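PDB 3H3M: flagellar protein FliT from Bordetella bronchiseptica, which probably acts as a flagellar export chaperone, as its relatives do in binding the filament-cap protein FliD before secretion. Local coordinates for residues N29-M34 / E86-V91; Q25-L30 / Q51-L56. All blocks are in the same frame, centred on the assembly; numbering follows the deposited sequence.

Both contacts start from helix 20-39, the first of three in an up-and-down bundle. Interaction 1 joins it to helix 72-105, which runs the same way, and interaction 2 joins it to helix 43-63, which runs back between them in chain order. Their centres are about 10 Å apart, and Asn29 and Leu30 belong to both. Tyr53 ties them together: its OH lies 3.2 Å from Asp88 OD2, a probable hydrogen bond, while its ring carbon CE1 packs 3.5 Å from Thr31 CG2. All three helices thus meet around this one ring, so the two contacts form a continuous core, which also abuts the second subunit of the dimer.

Interaction 1. Residues N29-M34 / E86-V91; sequences NLTSRM and ENDAAV
Two nearly parallel helices of the three-helix bundle, 20-39 and 72-105, meet here with segment axes 8.9 Å apart and inclined by 17°. Thr31 and Ser32, being short, suit the close approach; the CA atoms of Thr31 and Asn87 are 5.8 Å apart. The polar contact centres on the carboxamide of Asn87, whose ND2 bridges two hydroxyls. One N-H of Asn87 ND2 points almost straight at Thr31 OG1 (3.2 Å, 170°), which lies in the amide plane; the bond from Asn87 ND2 to Ser32 OG (3.0 Å) is more bent. These two bonds fix the amide's rotation. Each hydroxyl also has a carbonyl of its own helix, Thr31 OG1 chiefly Ile27's and Ser32 OG Ala28's. With OG1 crowded between backbone N and carbonyl carbon (chi1 57°), Thr31 CG2 lies 3.7 Å from Asp88 OD1. This carboxylate has a weak, long ion pair with Arg92 of the second subunit and faces that subunit's own Asp88, a like-charge closeness that may raise its pKa. Apolar contact comes from Met34, present as selenomethionine, and Val91, whose CG2 rests 4.0 Å from Met34 CB. Beyond its bend at SE, Met34 puts CE 3.4 Å from Asp88 OD1.

Interaction 2. Residues Q25-L30 / Q51-L56; sequences QDIANL and QEYVCL
Helical segments 25-30 and 51-56 run antiparallel, with axes 10.1 Å apart at closest approach and 164° between their directions. Ile27 and Leu56 lie nearest each other across the gap, their CA atoms 6.6 Å apart. No hydrogen bond crosses between the segments; the contact is made by branched aliphatic side chains laid against the opposing helix. Leu30 and Leu56 carry most of it. In Leu30, CG anti to the backbone N (chi1 -179°) carries the fork of the side chain toward the other helix, and its CD2 methyl comes down on the backbone there, 3.3 Å from Tyr53 N, a tight approach. The same methyl meets Tyr53 CB and lies at the edge of the Tyr53 ring, near its plane, and it also touches Leu56 CD2 at 4.0 Å. The second methyl, CD1, leans on the carboxylate end of Glu52, whose extended chain leads outward to a weak, long ion pair with Arg33. An acidic residue with a long aliphatic stem suits this border of the core. Ile27 and Leu56 slide past one another in opposite directions, Ile27 CG1 packing 3.7 Å from Leu56 CB. The side chains of Ile27 and Tyr53 cross at about a right angle, with Ile27 CG2 4.1 Å from Tyr53 CE1. Leu56 CD2 covers the backbone of Asp26 and also touches Asp26 CB at 3.8 Å, so the acid lends its methylene here. Beyond the two segments, Ile27 also touches Ile84 of helix 72-105, and the Tyr53 ring makes a cation-pi contact with Arg92 of the second subunit. Aliphatic and aromatic side chains packed between successive antiparallel helices are what an up-and-down helical bundle is built on, here in a FliT-family protein.

Interaction 1. Residues N29-M34 / E86-V91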
ATOM      1  N   ASN A  29       5.780   6.775   8.083  1.00  3.17           N
ATOM      2  CA  ASN A  29       7.223   6.677   8.371  1.00  3.00           C
ATOM      3  C   ASN A  29       7.709   5.274   8.069  1.00  2.00           C
ATOM      4  O   ASN A  29       8.759   5.082   7.428  1.00  2.00           O
ATOM      5  CB  ASN A  29       7.561   7.120   9.816  1.00  3.46           C
ATOM      6  CG  ASN A  29       7.286   8.623  10.048  1.00  5.63           C
ATOM      7  OD1 ASN A  29       7.292   9.425   9.091  1.00  2.29           O
ATOM      8  ND2 ASN A  29       7.032   9.002  11.319  1.00  6.21           N
ATOM      9  N   LEU A  30       6.905   4.304   8.486  1.00  2.00           N
ATOM     10  CA  LEU A  30       7.212   2.915   8.271  1.00  2.00           C
ATOM     11  C   LEU A  30       7.285   2.570   6.790  1.00  2.00           C
ATOM     12  O   LEU A  30       8.203   1.907   6.369  1.00  2.00           O
ATOM     13  CB  LEU A  30       6.176   2.045   8.952  1.00  2.00           C
ATOM     14  CG  LEU A  30       6.468   0.572   8.781  1.00  2.00           C
ATOM     15  CD1 LEU A  30       7.833   0.170   9.310  1.00  2.00           C
ATOM     16  CD2 LEU A  30       5.369  -0.205   9.445  1.00  2.00           C
ATOM     17  N   THR A  31       6.328   3.061   6.003  1.00  2.00           N
ATOM     18  CA  THR A  31       6.308   2.798   4.556  1.00  2.00           C
ATOM     19  C   THR A  31       7.498   3.448   3.850  1.00  2.04           C
ATOM     20  O   THR A  31       7.967   2.927   2.839  1.00  2.00           O
ATOM     21  CB  THR A  31       4.952   3.198   3.907  1.00  2.00           C
ATOM     22  OG1 THR A  31       4.682   4.577   4.172  1.00  2.00           O
ATOM     23  CG2 THR A  31       3.837   2.349   4.458  1.00  2.00           C
ATOM     24  N   SER A  32       8.007   4.552   4.414  1.00  2.85           N
ATOM     25  CA  SER A  32       9.221   5.193   3.906  1.00  3.38           C
ATOM     26  C   SER A  32      10.470   4.331   4.218  1.00  3.62           C
ATOM     27  O   SER A  32      11.385   4.200   3.388  1.00  2.60           O
ATOM     28  CB  SER A  32       9.373   6.618   4.470  1.00  3.89           C
ATOM     29  OG  SER A  32       8.379   7.523   3.961  1.00  5.28           O
ATOM     30  N   ARG A  33      10.511   3.739   5.407  1.00  3.98           N
ATOM     31  CA  ARG A  33      11.545   2.740   5.712  1.00  3.98           C
ATOM     32  C   ARG A  33      11.423   1.556   4.759  1.00  3.34           C
ATOM     33  O   ARG A  33      12.436   1.050   4.253  1.00  3.02           O
ATOM     34  CB  ARG A  33      11.451   2.271   7.177  1.00  5.18           C
ATOM     35  CG  ARG A  33      12.259   3.148   8.151  1.00  7.70           C
ATOM     36  CD  ARG A  33      12.021   2.770   9.582  1.00 11.27           C
ATOM     37  NE  ARG A  33      10.843   3.479  10.071  1.00 15.94           N
ATOM     38  CZ  ARG A  33      10.005   3.067  11.035  1.00 18.25           C
ATOM     39  NH1 ARG A  33      10.195   1.899  11.682  1.00 17.43           N
ATOM     40  NH2 ARG A  33       8.947   3.850  11.350  1.00 17.60           N
HETATM   41  N   MSE A  34      10.203   1.120   4.449  1.00  2.55           N
HETATM   42  CA  MSE A  34      10.091  -0.031   3.541  1.00  2.80           C
HETATM   43  C   MSE A  34      10.673   0.329   2.201  1.00  2.00           C
HETATM   44  O   MSE A  34      11.383  -0.472   1.593  1.00  2.00           O
HETATM   45  CB  MSE A  34       8.675  -0.488   3.315  1.00  2.77           C
HETATM   46  CG  MSE A  34       7.998  -0.890   4.524  1.00  7.96           C
HETATM   47 SE   MSE A  34       6.312  -1.727   4.001  1.00 19.50          SE
HETATM   48  CE  MSE A  34       5.402  -0.156   3.183  1.00 14.22           C
ATOM     49  N   GLU A  86       1.806   6.251  -2.250  1.00  8.99           N
ATOM     50  CA  GLU A  86       2.963   6.441  -3.142  1.00  9.67           C
ATOM     51  C   GLU A  86       4.139   5.537  -2.742  1.00  9.84           C
ATOM     52  O   GLU A  86       4.852   4.977  -3.592  1.00 10.34           O
ATOM     53  CB  GLU A  86       3.456   7.887  -3.110  1.00  9.82           C
ATOM     54  CG  GLU A  86       2.643   8.882  -3.885  1.00 10.68           C
ATOM     55  CD  GLU A  86       3.279  10.292  -3.886  1.00 11.64           C
ATOM     56  OE1 GLU A  86       4.110  10.599  -2.992  1.00 12.03           O
ATOM     57  OE2 GLU A  86       2.928  11.084  -4.796  1.00 11.32           O
ATOM     58  N   ASN A  87       4.344   5.395  -1.441  1.00  9.74           N
ATOM     59  CA  ASN A  87       5.388   4.501  -0.942  1.00  9.31           C
ATOM     60  C   ASN A  87       5.130   3.054  -1.239  1.00  8.72           C
ATOM     61  O   ASN A  87       6.037   2.313  -1.644  1.00 10.24           O
ATOM     62  CB  ASN A  87       5.596   4.719   0.540  1.00  8.92           C
ATOM     63  CG  ASN A  87       6.411   5.939   0.822  1.00  8.88           C
ATOM     64  OD1 ASN A  87       7.103   6.466  -0.081  1.00  7.61           O
ATOM     65  ND2 ASN A  87       6.363   6.412   2.087  1.00  8.98           N
ATOM     66  N   ASP A  88       3.885   2.665  -1.101  1.00  8.46           N
ATOM     67  CA  ASP A  88       3.456   1.308  -1.380  1.00  7.50           C
ATOM     68  C   ASP A  88       3.685   1.023  -2.852  1.00  7.08           C
ATOM     69  O   ASP A  88       4.248  -0.009  -3.225  1.00  6.84           O
ATOM     70  CB  ASP A  88       1.982   1.155  -0.991  1.00  8.23           C
ATOM     71  CG  ASP A  88       1.777   0.702   0.482  1.00 10.59           C
ATOM     72  OD1 ASP A  88       2.750   0.739   1.260  1.00 15.13           O
ATOM     73  OD2 ASP A  88       0.640   0.252   0.853  1.00 15.53           O
ATOM     74  N   ALA A  89       3.286   1.963  -3.708  1.00  6.89           N
ATOM     75  CA  ALA A  89       3.470   1.788  -5.171  1.00  5.79           C
ATOM     76  C   ALA A  89       4.952   1.697  -5.537  1.00  4.81           C
ATOM     77  O   ALA A  89       5.350   0.896  -6.369  1.00  4.20           O
ATOM     78  CB  ALA A  89       2.799   2.897  -5.932  1.00  4.55           C
ATOM     79  N   ALA A  90       5.763   2.528  -4.885  1.00  4.84           N
ATOM     80  CA  ALA A  90       7.182   2.651  -5.217  1.00  4.15           C
ATOM     81  C   ALA A  90       7.924   1.343  -4.857  1.00  4.48           C
ATOM     82  O   ALA A  90       8.787   0.905  -5.617  1.00  4.55           O
ATOM     83  CB  ALA A  90       7.798   3.875  -4.558  1.00  2.00           C
ATOM     84  N   VAL A  91       7.560   0.718  -3.735  1.00  5.62           N
ATOM     85  CA  VAL A  91       8.125  -0.601  -3.331  1.00  6.59           C
ATOM     86  C   VAL A  91       7.840  -1.663  -4.394  1.00  6.92           C
ATOM     87  O   VAL A  91       8.724  -2.382  -4.856  1.00  7.11           O
ATOM     88  CB  VAL A  91       7.607  -1.105  -1.898  1.00  7.05           C
ATOM     89  CG1 VAL A  91       7.957  -2.575  -1.693  1.00  8.60           C
ATOM     90  CG2 VAL A  91       8.222  -0.264  -0.686  1.00  4.86           C
TER

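Interaction 2. Residues Q25-L30 / Q51-L56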
ATOM      1  N   GLN A  25       0.823   8.986  10.585  1.00 10.51           N
ATOM      2  CA  GLN A  25       2.201   9.455  10.485  1.00  9.91           C
ATOM      3  C   GLN A  25       3.146   8.262  10.604  1.00  8.19           C
ATOM      4  O   GLN A  25       4.015   8.079   9.775  1.00  7.77           O
ATOM      5  CB  GLN A  25       2.470  10.512  11.564  1.00 10.40           C
ATOM      6  CG  GLN A  25       3.880  11.034  11.564  1.00 12.94           C
ATOM      7  CD  GLN A  25       4.157  11.873  10.366  1.00 15.80           C
ATOM      8  OE1 GLN A  25       3.635  12.984  10.267  1.00 19.72           O
ATOM      9  NE2 GLN A  25       4.987  11.370   9.440  1.00 17.98           N
ATOM     10  N   ASP A  26       2.930   7.433  11.618  1.00  7.15           N
ATOM     11  CA  ASP A  26       3.766   6.261  11.853  1.00  7.04           C
ATOM     12  C   ASP A  26       3.777   5.299  10.706  1.00  5.95           C
ATOM     13  O   ASP A  26       4.806   4.673  10.466  1.00  6.18           O
ATOM     14  CB  ASP A  26       3.346   5.517  13.131  1.00  7.58           C
ATOM     15  CG  ASP A  26       3.565   6.342  14.387  1.00 10.38           C
ATOM     16  OD1 ASP A  26       4.612   7.019  14.491  1.00 14.00           O
ATOM     17  OD2 ASP A  26       2.678   6.346  15.264  1.00 14.23           O
ATOM     18  N   ILE A  27       2.631   5.133  10.039  1.00  5.58           N
ATOM     19  CA  ILE A  27       2.523   4.254   8.854  1.00  5.56           C
ATOM     20  C   ILE A  27       3.245   4.850   7.647  1.00  5.13           C
ATOM     21  O   ILE A  27       3.907   4.124   6.882  1.00  6.04           O
ATOM     22  CB  ILE A  27       1.034   3.920   8.442  1.00  6.24           C
ATOM     23  CG1 ILE A  27       0.335   3.052   9.509  1.00  5.67           C
ATOM     24  CG2 ILE A  27       0.995   3.197   7.051  1.00  5.45           C
ATOM     25  CD1 ILE A  27      -1.180   2.962   9.380  1.00  6.63           C
ATOM     26  N   ALA A  28       3.113   6.157   7.474  1.00  3.66           N
ATOM     27  CA  ALA A  28       3.897   6.858   6.504  1.00  3.49           C
ATOM     28  C   ALA A  28       5.385   6.676   6.820  1.00  3.25           C
ATOM     29  O   ALA A  28       6.185   6.395   5.938  1.00  3.24           O
ATOM     30  CB  ALA A  28       3.501   8.337   6.457  1.00  3.00           C
ATOM     31  N   ASN A  29       5.780   6.775   8.083  1.00  3.17           N
ATOM     32  CA  ASN A  29       7.223   6.677   8.371  1.00  3.00           C
ATOM     33  C   ASN A  29       7.709   5.274   8.069  1.00  2.00           C
ATOM     34  O   ASN A  29       8.759   5.082   7.428  1.00  2.00           O
ATOM     35  CB  ASN A  29       7.561   7.120   9.816  1.00  3.46           C
ATOM     36  CG  ASN A  29       7.286   8.623  10.048  1.00  5.63           C
ATOM     37  OD1 ASN A  29       7.292   9.425   9.091  1.00  2.29           O
ATOM     38  ND2 ASN A  29       7.032   9.002  11.319  1.00  6.21           N
ATOM     39  N   LEU A  30       6.905   4.304   8.486  1.00  2.00           N
ATOM     40  CA  LEU A  30       7.212   2.915   8.271  1.00  2.00           C
ATOM     41  C   LEU A  30       7.285   2.570   6.790  1.00  2.00           C
ATOM     42  O   LEU A  30       8.203   1.907   6.369  1.00  2.00           O
ATOM     43  CB  LEU A  30       6.176   2.045   8.952  1.00  2.00           C
ATOM     44  CG  LEU A  30       6.468   0.572   8.781  1.00  2.00           C
ATOM     45  CD1 LEU A  30       7.833   0.170   9.310  1.00  2.00           C
ATOM     46  CD2 LEU A  30       5.369  -0.205   9.445  1.00  2.00           C
ATOM     47  N   GLN A  51       5.718  -6.450   9.666  1.00 10.45           N
ATOM     48  CA  GLN A  51       5.182  -6.905  10.960  1.00 11.86           C
ATOM     49  C   GLN A  51       4.633  -5.736  11.770  1.00 12.67           C
ATOM     50  O   GLN A  51       3.497  -5.763  12.262  1.00 12.68           O
ATOM     51  CB  GLN A  51       6.222  -7.687  11.743  1.00 12.55           C
ATOM     52  CG  GLN A  51       6.381  -9.138  11.207  1.00 14.06           C
ATOM     53  N   GLU A  52       5.432  -4.685  11.860  1.00 13.73           N
ATOM     54  CA  GLU A  52       5.005  -3.439  12.478  1.00 13.82           C
ATOM     55  C   GLU A  52       3.794  -2.891  11.737  1.00 13.59           C
ATOM     56  O   GLU A  52       2.835  -2.446  12.355  1.00 14.16           O
ATOM     57  CB  GLU A  52       6.160  -2.437  12.423  1.00 14.72           C
ATOM     58  CG  GLU A  52       6.137  -1.355  13.508  1.00 17.05           C
ATOM     59  CD  GLU A  52       7.246  -0.332  13.333  1.00 20.29           C
ATOM     60  OE1 GLU A  52       8.383  -0.727  12.971  1.00 21.57           O
ATOM     61  OE2 GLU A  52       6.974   0.875  13.560  1.00 23.75           O
ATOM     62  N   TYR A  53       3.835  -2.961  10.409  1.00 13.74           N
ATOM     63  CA  TYR A  53       2.798  -2.406   9.530  1.00 14.16           C
ATOM     64  C   TYR A  53       1.424  -2.904   9.902  1.00 13.59           C
ATOM     65  O   TYR A  53       0.496  -2.139   9.945  1.00 13.34           O
ATOM     66  CB  TYR A  53       3.126  -2.753   8.076  1.00 14.16           C
ATOM     67  CG  TYR A  53       2.258  -2.136   6.989  1.00 17.60           C
ATOM     68  CD1 TYR A  53       2.645  -0.962   6.308  1.00 20.25           C
ATOM     69  CD2 TYR A  53       1.075  -2.760   6.590  1.00 21.29           C
ATOM     70  CE1 TYR A  53       1.852  -0.425   5.267  1.00 21.85           C
ATOM     71  CE2 TYR A  53       0.289  -2.233   5.557  1.00 23.68           C
ATOM     72  CZ  TYR A  53       0.681  -1.066   4.896  1.00 23.90           C
ATOM     73  OH  TYR A  53      -0.124  -0.595   3.869  1.00 25.38           O
ATOM     74  N   VAL A  54       1.316  -4.189  10.199  1.00 14.15           N
ATOM     75  CA  VAL A  54       0.030  -4.829  10.503  1.00 14.31           C
ATOM     76  C   VAL A  54      -0.461  -4.453  11.897  1.00 14.04           C
ATOM     77  O   VAL A  54      -1.669  -4.325  12.146  1.00 13.39           O
ATOM     78  CB  VAL A  54       0.166  -6.363  10.354  1.00 14.66           C
ATOM     79  CG1 VAL A  54      -0.972  -7.131  11.051  1.00 14.97           C
ATOM     80  CG2 VAL A  54       0.245  -6.715   8.861  1.00 15.04           C
ATOM     81  N   CYS A  55       0.497  -4.258  12.793  1.00 14.01           N
ATOM     82  CA  CYS A  55       0.226  -3.727  14.132  1.00 14.54           C
ATOM     83  C   CYS A  55      -0.428  -2.359  14.064  1.00 12.34           C
ATOM     84  O   CYS A  55      -1.381  -2.074  14.772  1.00 12.12           O
ATOM     85  CB  CYS A  55       1.542  -3.569  14.912  1.00 14.99           C
ATOM     86  SG  CYS A  55       1.776  -4.754  16.210  1.00 23.15           S
ATOM     87  N   LEU A  56       0.159  -1.528  13.205  1.00 10.43           N
ATOM     88  CA  LEU A  56      -0.171  -0.123  13.046  1.00  8.46           C
ATOM     89  C   LEU A  56      -1.555   0.014  12.398  1.00  7.24           C
ATOM     90  O   LEU A  56      -2.330   0.888  12.756  1.00  7.06           O
ATOM     91  CB  LEU A  56       0.939   0.573  12.219  1.00  7.70           C
ATOM     92  CG  LEU A  56       1.812   1.720  12.806  1.00  7.47           C
ATOM     93  CD1 LEU A  56       2.050   1.678  14.346  1.00  2.87           C
ATOM     94  CD2 LEU A  56       3.159   1.893  12.031  1.00  2.00           C
TER